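Local atomic coordinates of cytochrome c' (Rhodopseudomonas palustris, PDB entry 1MQV), a protein that has electron transfer activity and carries a covalently bound, high-spin heme c with no sixth iron ligand, though its exact function is not known. Residues A[5-10]-A[52-57]; A[40-45]-A[91-96]. The protein carries 3 engineered substitutions. All coordinates share one frame; numbering follows the deposited sequence.

Contact 1. Residues A[5-10]-A[52-57]. With HEC (heme c), chain C.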
loop_
_atom_site.group_PDB
_atom_site.type_symbol
_atom_site.label_atom_id
_atom_site.label_comp_id
_atom_site.label_asym_id
_atom_site.label_seq_id
_atom_site.Cartn_x
_atom_site.Cartn_y
_atom_site.Cartn_z
ATOM N N ILE A 5 -8.126 10.927 9.420
ATOM C CA ILE A 5 -7.338 9.863 10.056
ATOM C C ILE A 5 -8.171 8.600 9.974
ATOM O O ILE A 5 -7.664 7.526 9.710
ATOM C CB ILE A 5 -6.980 10.199 11.551
ATOM C CG1 ILE A 5 -5.767 11.128 11.583
ATOM C CG2 ILE A 5 -6.552 8.946 12.329
ATOM C CD1 ILE A 5 -5.531 11.764 12.927
ATOM N N ALA A 6 -9.476 8.725 10.168
ATOM C CA ALA A 6 -10.296 7.536 10.079
ATOM C C ALA A 6 -10.377 7.084 8.626
ATOM O O ALA A 6 -10.368 5.879 8.339
ATOM C CB ALA A 6 -11.694 7.816 10.634
ATOM N N GLN A 7 -10.431 8.027 7.696
ATOM C CA GLN A 7 -10.533 7.656 6.295
ATOM C C GLN A 7 -9.319 6.902 5.818
ATOM O O GLN A 7 -9.433 5.861 5.157
ATOM C CB GLN A 7 -10.632 8.876 5.399
ATOM C CG GLN A 7 -11.994 9.495 5.284
ATOM C CD GLN A 7 -11.928 10.792 4.509
ATOM O OE1 GLN A 7 -12.146 11.856 5.065
ATOM N NE2 GLN A 7 -11.611 10.703 3.222
ATOM N N ARG A 8 -8.159 7.448 6.131
ATOM C CA ARG A 8 -6.905 6.839 5.647
ATOM C C ARG A 8 -6.634 5.500 6.309
ATOM O O ARG A 8 -6.128 4.589 5.669
ATOM C CB ARG A 8 -5.710 7.812 5.811
ATOM C CG ARG A 8 -5.242 8.032 7.255
ATOM C CD ARG A 8 -4.589 9.388 7.389
ATOM N NE ARG A 8 -3.804 9.512 8.614
ATOM C CZ ARG A 8 -3.313 10.674 9.067
ATOM N NH1 ARG A 8 -3.533 11.807 8.399
ATOM N NH2 ARG A 8 -2.592 10.707 10.178
ATOM N N LYS A 9 -7.002 5.340 7.580
ATOM C CA LYS A 9 -6.772 4.053 8.217
ATOM C C LYS A 9 -7.659 2.980 7.595
ATOM O O LYS A 9 -7.262 1.802 7.517
ATOM C CB LYS A 9 -7.044 4.156 9.733
ATOM C CG LYS A 9 -5.872 4.718 10.581
ATOM C CD LYS A 9 -6.386 4.840 12.039
ATOM C CE LYS A 9 -5.345 4.538 13.073
ATOM N NZ LYS A 9 -6.002 4.602 14.404
ATOM N N ALA A 10 -8.853 3.379 7.147
ATOM C CA ALA A 10 -9.779 2.438 6.531
ATOM C C ALA A 10 -9.211 1.974 5.183
ATOM O O ALA A 10 -9.265 0.790 4.833
ATOM C CB ALA A 10 -11.152 3.082 6.325
ATOM N N PRO A 52 -2.540 10.125 -0.966
ATOM C CA PRO A 52 -1.821 11.406 -0.948
ATOM C C PRO A 52 -2.650 12.586 -0.505
ATOM O O PRO A 52 -2.102 13.579 -0.051
ATOM C CB PRO A 52 -1.388 11.569 -2.393
ATOM C CG PRO A 52 -1.053 10.138 -2.762
ATOM C CD PRO A 52 -2.281 9.408 -2.234
ATOM N N ALA A 53 -3.967 12.478 -0.657
ATOM C CA ALA A 53 -4.832 13.583 -0.283
ATOM C C ALA A 53 -5.320 13.497 1.174
ATOM O O ALA A 53 -6.058 14.370 1.628
ATOM C CB ALA A 53 -6.012 13.649 -1.233
ATOM N N LEU A 54 -4.865 12.501 1.920
ATOM C CA LEU A 54 -5.352 12.323 3.311
ATOM C C LEU A 54 -4.396 12.515 4.490
ATOM O O LEU A 54 -4.650 11.997 5.593
ATOM C CB LEU A 54 -6.001 10.940 3.403
ATOM C CG LEU A 54 -7.086 10.648 2.410
ATOM C CD1 LEU A 54 -7.531 9.175 2.619
ATOM C CD2 LEU A 54 -8.281 11.572 2.673
ATOM N N PHE A 55 -3.271 13.207 4.273
ATOM C CA PHE A 55 -2.321 13.452 5.346
ATOM C C PHE A 55 -2.051 14.957 5.515
ATOM O O PHE A 55 -0.967 15.445 5.246
ATOM C CB PHE A 55 -0.984 12.702 5.099
ATOM C CG PHE A 55 -1.096 11.201 5.270
ATOM C CD1 PHE A 55 -1.597 10.405 4.227
ATOM C CD2 PHE A 55 -0.761 10.588 6.483
ATOM C CE1 PHE A 55 -1.767 9.035 4.394
ATOM C CE2 PHE A 55 -0.927 9.199 6.658
ATOM C CZ PHE A 55 -1.432 8.428 5.601
ATOM N N PRO A 56 -3.051 15.716 5.985
ATOM C CA PRO A 56 -2.853 17.163 6.167
ATOM C C PRO A 56 -2.068 17.491 7.434
ATOM O O PRO A 56 -2.178 16.795 8.433
ATOM C CB PRO A 56 -4.287 17.699 6.235
ATOM C CG PRO A 56 -5.013 16.577 6.994
ATOM C CD PRO A 56 -4.386 15.272 6.448
ATOM N N ALA A 57 -1.270 18.558 7.399
ATOM C CA ALA A 57 -0.510 18.940 8.587
ATOM C C ALA A 57 -1.436 19.251 9.799
ATOM O O ALA A 57 -1.037 19.060 10.946
ATOM C CB ALA A 57 0.394 20.142 8.263
HETATM FE FE HEC C . 0.923 1.355 5.329
HETATM C CHA HEC C . -0.805 2.081 8.126
HETATM C CHB HEC C . -0.610 -1.700 5.193
HETATM C CHC HEC C . 2.034 0.904 2.164
HETATM C CHD HEC C . 2.168 4.661 5.192
HETATM N NA HEC C . -0.462 0.359 6.475
HETATM C C1A HEC C . -1.044 0.867 7.596
HETATM C C2A HEC C . -1.937 -0.097 8.122
HETATM C C3A HEC C . -1.891 -1.238 7.312
HETATM C C4A HEC C . -0.945 -0.898 6.271
HETATM C CMA HEC C . -2.557 -2.577 7.360
HETATM C CAA HEC C . -2.735 0.052 9.411
HETATM C CBA HEC C . -4.069 0.694 9.104
HETATM C CGA HEC C . -4.991 0.687 10.331
HETATM O O1A HEC C . -5.874 -0.176 10.377
HETATM O O2A HEC C . -4.814 1.539 11.223
HETATM N NB HEC C . 0.770 -0.069 4.014
HETATM C C1B HEC C . 0.215 -1.331 4.140
HETATM C C2B HEC C . 0.523 -2.224 3.001
HETATM C C3B HEC C . 1.270 -1.498 2.158
HETATM C C4B HEC C . 1.395 -0.143 2.769
HETATM C CMB HEC C . 0.069 -3.713 2.915
HETATM C CAB HEC C . 1.871 -1.906 0.888
HETATM C CBB HEC C . 1.161 -2.556 -0.132
HETATM N NC HEC C . 1.815 2.546 3.964
HETATM C C1C HEC C . 2.239 2.185 2.685
HETATM C C2C HEC C . 2.971 3.220 2.062
HETATM C C3C HEC C . 3.059 4.304 2.897
HETATM C C4C HEC C . 2.314 3.834 4.105
HETATM C CMC HEC C . 3.751 3.081 0.711
HETATM C CAC HEC C . 3.744 5.586 2.813
HETATM C CBC HEC C . 4.060 6.115 1.477
HETATM N ND HEC C . 0.765 3.066 6.415
HETATM C C1D HEC C . 1.400 4.278 6.333
HETATM C C2D HEC C . 1.116 5.130 7.508
HETATM C C3D HEC C . 0.291 4.374 8.305
HETATM C C4D HEC C . 0.046 3.102 7.628
HETATM C CMD HEC C . 1.495 6.640 7.551
HETATM C CAD HEC C . -0.363 4.902 9.669
HETATM C CBD HEC C . -1.756 5.452 9.237
HETATM C CGD HEC C . -2.409 6.186 10.405
HETATM O O1D HEC C . -2.345 5.607 11.499
HETATM O O2D HEC C . -2.945 7.296 10.219
#
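Ile-5, on helix 4-27, does not touch residues 52-57, yet its CG1 lies over the centre of one face of the Arg-8 guanidinium. Gln-7, extended beyond CG, crosses Leu-54 at about a right angle and sets NE2 3.5 Å from Leu-54 CD2. Arg-8 carries most of the contact. Its CG takes the crowded position between backbone N and carbonyl carbon (chi1 72°), and an extended chain then runs past Leu-54, Arg-8 CB packing 3.9 Å from Leu-54 CD1. Arg-8 CD makes a CH-pi contact over the Phe-55 face, 3.9 Å from the ring centroid. The guanidinium plane lies 13° from that ring, with Phe-55 CD2 over the face opposite Ile-5. Arg-8 NH1 donates to an in-plane lone pair of Leu-54 O (3.0 Å, 163° at the hydrogen). Arg-8 NE gives a straight bond of 2.9 Å to heme propionate oxygen O2D, which Arg-8 NH2 joins only weakly. Ser-59 OG and Thr-65 OG1 are hydrogen-bonded to NH1 and NH2 respectively. Phe-55 CE2 packs on heme methyl CMD. Lys-9 CG passes 3.4 Å from O2A of the other heme propionate. An alanine at Arg-8, lacking the donors to O2D and Leu-54 O and the group over Phe-55, would probably weaken the loop's coupling to the propionate. The heme-binding arginine's buried charge is likely to stabilise the ionised propionate, while two faces and several edge bonds fix its rotation.

Contact 2. Residues A[40-45]-A[91-96]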
loop_
_atom_site.group_PDB
_atom_site.type_symbol
_atom_site.label_atom_id
_atom_site.label_comp_id
_atom_site.label_asym_id
_atom_site.label_seq_id
_atom_site.Cartn_x
_atom_site.Cartn_y
_atom_site.Cartn_z
ATOM N N SER A 40 -6.342 -7.683 -6.140
ATOM C CA SER A 40 -5.494 -7.144 -5.079
ATOM C C SER A 40 -4.572 -6.077 -5.604
ATOM O O SER A 40 -4.399 -5.066 -4.963
ATOM C CB SER A 40 -4.624 -8.245 -4.417
ATOM O OG SER A 40 -5.441 -9.162 -3.698
ATOM N N LEU A 41 -3.951 -6.293 -6.768
ATOM C CA LEU A 41 -3.044 -5.280 -7.262
ATOM C C LEU A 41 -3.805 -3.997 -7.626
ATOM O O LEU A 41 -3.314 -2.885 -7.431
ATOM C CB LEU A 41 -2.299 -5.826 -8.486
ATOM C CG LEU A 41 -1.340 -6.953 -8.125
ATOM C CD1 LEU A 41 -0.769 -7.574 -9.420
ATOM C CD2 LEU A 41 -0.180 -6.359 -7.321
ATOM N N ALA A 42 -5.007 -4.153 -8.153
ATOM C CA ALA A 42 -5.792 -2.999 -8.567
ATOM C C ALA A 42 -6.162 -2.201 -7.312
ATOM O O ALA A 42 -6.104 -0.971 -7.313
ATOM C CB ALA A 42 -7.048 -3.460 -9.316
ATOM N N ALA A 43 -6.496 -2.900 -6.232
ATOM C CA ALA A 43 -6.869 -2.201 -4.979
ATOM C C ALA A 43 -5.690 -1.441 -4.433
ATOM O O ALA A 43 -5.817 -0.275 -4.026
ATOM C CB ALA A 43 -7.327 -3.165 -3.951
ATOM N N ILE A 44 -4.528 -2.097 -4.415
ATOM C CA ILE A 44 -3.306 -1.448 -3.934
ATOM C C ILE A 44 -3.060 -0.192 -4.773
ATOM O O ILE A 44 -2.792 0.882 -4.215
ATOM C CB ILE A 44 -2.090 -2.445 -3.998
ATOM C CG1 ILE A 44 -2.255 -3.529 -2.940
ATOM C CG2 ILE A 44 -0.754 -1.695 -3.787
ATOM C CD1 ILE A 44 -1.293 -4.739 -3.145
ATOM N N ALA A 45 -3.177 -0.288 -6.098
ATOM C CA ALA A 45 -2.918 0.885 -6.950
ATOM C C ALA A 45 -3.924 2.003 -6.708
ATOM O O ALA A 45 -3.542 3.161 -6.592
ATOM C CB ALA A 45 -2.912 0.509 -8.448
ATOM N N ALA A 91 2.176 -1.741 -12.735
ATOM C CA ALA A 91 3.051 -2.489 -13.653
ATOM C C ALA A 91 2.895 -4.005 -13.393
ATOM O O ALA A 91 2.921 -4.823 -14.312
ATOM C CB ALA A 91 4.500 -2.034 -13.472
ATOM N N ALA A 92 2.699 -4.382 -12.140
ATOM C CA ALA A 92 2.537 -5.790 -11.798
ATOM C C ALA A 92 1.259 -6.416 -12.387
ATOM O O ALA A 92 1.206 -7.630 -12.572
ATOM C CB ALA A 92 2.592 -5.979 -10.226
ATOM N N GLN A 93 0.253 -5.612 -12.722
ATOM C CA GLN A 93 -0.956 -6.169 -13.331
ATOM C C GLN A 93 -0.555 -6.656 -14.702
ATOM O O GLN A 93 -1.119 -7.612 -15.214
ATOM C CB GLN A 93 -2.054 -5.111 -13.445
ATOM C CG GLN A 93 -2.536 -4.659 -12.057
ATOM C CD GLN A 93 -3.533 -3.495 -12.083
ATOM O OE1 GLN A 93 -3.455 -2.594 -11.253
ATOM N NE2 GLN A 93 -4.484 -3.533 -13.004
ATOM N N GLY A 94 0.446 -6.009 -15.284
ATOM C CA GLY A 94 0.905 -6.426 -16.591
ATOM C C GLY A 94 1.969 -7.512 -16.519
ATOM O O GLY A 94 2.031 -8.381 -17.392
ATOM N N THR A 95 2.798 -7.500 -15.474
ATOM C CA THR A 95 3.876 -8.492 -15.376
ATOM C C THR A 95 3.540 -9.780 -14.636
ATOM O O THR A 95 4.205 -10.794 -14.842
ATOM C CB THR A 95 5.125 -7.882 -14.730
ATOM O OG1 THR A 95 4.854 -7.548 -13.360
ATOM C CG2 THR A 95 5.535 -6.619 -15.484
ATOM N N ILE A 96 2.538 -9.755 -13.753
ATOM C CA ILE A 96 2.184 -10.987 -13.033
ATOM C C ILE A 96 1.012 -11.710 -13.718
ATOM O O ILE A 96 -0.157 -11.363 -13.564
ATOM C CB ILE A 96 1.890 -10.675 -11.539
ATOM C CG1 ILE A 96 3.195 -10.174 -10.905
ATOM C CG2 ILE A 96 1.388 -11.965 -10.794
ATOM C CD1 ILE A 96 3.075 -9.723 -9.435
#
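Ala-91 O is gripped by two firm donors and a weak third, all from the following turn. Gly-94 N and Thr-95 N each bind this carbonyl oxygen at 2.9 Å, and Thr-95 OG1 adds a weak, long bond, its hydroxyl placed between backbone N and carbonyl carbon (chi1 66°) and so folded back along the helix. Ile-96, the first residue to leave helical torsions, still gives its N to Ala-92 O at 2.8 Å. These bonds finish helix 75-95; none crosses to helix 34-50, against which the contact is carried mainly by van der Waals contact of Leu-41 and Gln-93. Leu-41, with CG beside the backbone N and anti to the carbonyl carbon, directs both methyls at Ala-92: its CD1 lies 3.8 Å from Ala-92 CB, with CD2 only slightly farther off. The same CD1 touches the Ala-92 carbonyl and reaches Ile-96 CD1, tip to tip, at a looser 4.4 Å. Gln-93 lies alongside with its aliphatic part, its CG 3.8 Å from Leu-41 CB. Extended beyond CG, it brings OE1 against the other helix, 3.6 Å from Ala-42 CA, with Ala-45 CB beside it as well. Ile-96 and Ala-92 also lean on helix 99-120, the former on Leu-102 and Ile-106, the latter on Val-109, so the residues the leucine packs on also join that helix. The short axes approach to 9.6 Å and run nearly antiparallel, at 164°, as expected of consecutive helices in the antiparallel four-helix bundle of cytochromes c'.

The two contacts lie on opposite sides of the chain's centre, about 22 Å apart between centres, and draw on different elements: contact 1 ties helix 4-27 to the loop that follows helix 34-50, contact 2 packs helix 34-50 against helix 75-95. Contact 1 is partly buried and polar at its heart, an arginine between an aromatic ring and an isoleucine serving both the loop and the heme propionate. Contact 2 is buried and mainly apolar, with the glutamine at its rim and no hydrogen bond between its segments, its Leu-41 side chain lying about 8 Å from the heme. Thus charge and directed bonds mark the heme site, and aliphatic packing the helix interface farther along the bundle.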